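Local structure of 14-3-3 protein (Cryptosporidium parvum, 3EFZ) at residues Leu179-Glu182 with Arg183-Glu187. The protein probably binds phosphoserine-containing partner proteins, as other 14-3-3 adaptors of cell signalling do. Residues are numbered along the deposited sequence; the frame is centred on the assembly and turned at random.
Sequences LQRE and RSFLE
The carbonyl oxygens of L179, Q180, R181 and E182 each accept the amide N-H four residues further on, carrying the last turn of helix 161-185 to its C-terminal end. R183 N donates to L179 O at 2.8 Å and nearly straight, with an N-H...O angle of 164°. S184 N meets Q180 O at 3.0 Å and F185 N meets R181 O at 3.0 Å, the latter more bent at 137°. L186 N still reaches E182 O at 3.0 Å, although L186 itself is the first residue to leave helical backbone angles.

S184 OG turns back along the helix, beside its own backbone N, and lies 3.1 Å from Q180 O; Q180 NE2 lies 2.6 Å from S184 OG. The guanidinium of R183 folds back over the preceding turn through a bend at chi3 (-109°), with L179 O and Q180 CA against one face, toward its rim; its detailed placement beside the Q180 amide is doubtful. E182, which is buried, and the partly exposed L186 lie side by side, pointing the same way, L186 CD1 packing 3.6 Å from E182 CG. OE2 of E182 is satisfied by a hydrogen bond with T198 OG1 of helix 193-207. L179 packs on Y195, I199 and Y202 of that helix, whereas R181 leans on R141 and I145 of helix 138-158. This is an i to i+4 bonded C-terminal helical turn, wedged between neighbouring antiparallel helices of the all-helical 14-3-3 fold.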
loop_
_atom_site.group_PDB
_atom_site.type_symbol
_atom_site.label_atom_id
_atom_site.label_comp_id
_atom_site.label_asym_id
_atom_site.label_seq_id
_atom_site.Cartn_x
_atom_site.Cartn_y
_atom_site.Cartn_z
ATOM N N LEU B 179 23.739 -8.342 8.505
ATOM C CA LEU B 179 25.025 -7.615 8.494
ATOM C C LEU B 179 26.252 -8.520 8.340
ATOM O O LEU B 179 27.154 -8.214 7.543
ATOM C CB LEU B 179 25.180 -6.730 9.747
ATOM C CG LEU B 179 24.314 -5.471 9.872
ATOM C CD1 LEU B 179 24.344 -4.915 11.308
ATOM C CD2 LEU B 179 24.733 -4.410 8.881
ATOM N N GLN B 180 26.293 -9.619 9.100
ATOM C CA GLN B 180 27.395 -10.582 9.003
ATOM C C GLN B 180 27.473 -11.218 7.607
ATOM O O GLN B 180 28.567 -11.375 7.051
ATOM C CB GLN B 180 27.317 -11.654 10.105
ATOM C CG GLN B 180 28.381 -12.779 10.002
ATOM C CD GLN B 180 29.789 -12.253 9.694
ATOM O OE1 GLN B 180 30.388 -11.510 10.481
ATOM N NE2 GLN B 180 30.319 -12.639 8.536
ATOM N N ARG B 181 26.323 -11.575 7.045
ATOM C CA ARG B 181 26.273 -12.097 5.678
ATOM C C ARG B 181 26.735 -11.055 4.653
ATOM O O ARG B 181 27.500 -11.370 3.741
ATOM C CB ARG B 181 24.866 -12.591 5.345
ATOM C CG ARG B 181 24.479 -13.883 6.024
ATOM C CD ARG B 181 22.971 -14.062 5.886
ATOM N NE ARG B 181 22.477 -15.301 6.481
ATOM C CZ ARG B 181 22.224 -16.418 5.801
ATOM N NH1 ARG B 181 22.452 -16.505 4.483
ATOM N NH2 ARG B 181 21.756 -17.469 6.453
ATOM N N GLU B 182 26.293 -9.810 4.819
ATOM C CA GLU B 182 26.786 -8.701 3.980
ATOM C C GLU B 182 28.306 -8.487 4.066
ATOM O O GLU B 182 28.959 -8.313 3.037
ATOM C CB GLU B 182 26.008 -7.410 4.263
ATOM C CG GLU B 182 24.535 -7.528 3.818
ATOM C CD GLU B 182 23.564 -6.734 4.676
ATOM O OE1 GLU B 182 24.022 -5.942 5.525
ATOM O OE2 GLU B 182 22.340 -6.915 4.502
ATOM N N ARG B 183 28.848 -8.517 5.287
ATOM C CA ARG B 183 30.300 -8.444 5.535
ATOM C C ARG B 183 31.091 -9.559 4.839
ATOM O O ARG B 183 32.171 -9.320 4.297
ATOM C CB ARG B 183 30.603 -8.452 7.042
ATOM C CG ARG B 183 30.352 -7.112 7.748
ATOM C CD ARG B 183 30.811 -7.118 9.218
ATOM N NE ARG B 183 29.662 -7.105 10.140
ATOM C CZ ARG B 183 29.311 -8.112 10.943
ATOM N NH1 ARG B 183 30.021 -9.234 10.969
ATOM N NH2 ARG B 183 28.242 -7.993 11.725
ATOM N N SER B 184 30.534 -10.768 4.865
ATOM C CA SER B 184 31.150 -11.966 4.290
ATOM C C SER B 184 31.138 -11.999 2.759
ATOM O O SER B 184 32.131 -12.382 2.120
ATOM C CB SER B 184 30.408 -13.208 4.783
ATOM O OG SER B 184 30.708 -13.485 6.130
ATOM N N PHE B 185 30.010 -11.594 2.181
ATOM C CA PHE B 185 29.712 -11.929 0.792
ATOM C C PHE B 185 29.695 -10.769 -0.190
ATOM O O PHE B 185 29.827 -10.981 -1.397
ATOM C CB PHE B 185 28.414 -12.734 0.704
ATOM C CG PHE B 185 28.426 -13.997 1.528
ATOM C CD1 PHE B 185 27.371 -14.295 2.386
ATOM C CD2 PHE B 185 29.497 -14.884 1.460
ATOM C CE1 PHE B 185 27.385 -15.454 3.160
ATOM C CE2 PHE B 185 29.516 -16.036 2.230
ATOM C CZ PHE B 185 28.456 -16.318 3.085
ATOM N N LEU B 186 29.566 -9.551 0.324
ATOM C CA LEU B 186 29.430 -8.389 -0.541
ATOM C C LEU B 186 30.744 -7.695 -0.812
ATOM O O LEU B 186 31.538 -7.427 0.093
ATOM C CB LEU B 186 28.400 -7.394 -0.002
ATOM C CG LEU B 186 26.940 -7.846 0.037
ATOM C CD1 LEU B 186 26.099 -6.765 0.682
ATOM C CD2 LEU B 186 26.422 -8.174 -1.354
ATOM N N GLU B 187 30.952 -7.433 -2.093
ATOM C CA GLU B 187 32.077 -6.672 -2.610
ATOM C C GLU B 187 32.026 -5.256 -2.050
ATOM O O GLU B 187 30.983 -4.596 -2.107
ATOM C CB GLU B 187 32.025 -6.665 -4.148
ATOM C CG GLU B 187 30.587 -6.523 -4.773
ATOM C CD GLU B 187 29.652 -7.746 -4.546
ATOM O OE1 GLU B 187 28.433 -7.553 -4.318
ATOM O OE2 GLU B 187 30.138 -8.899 -4.593
#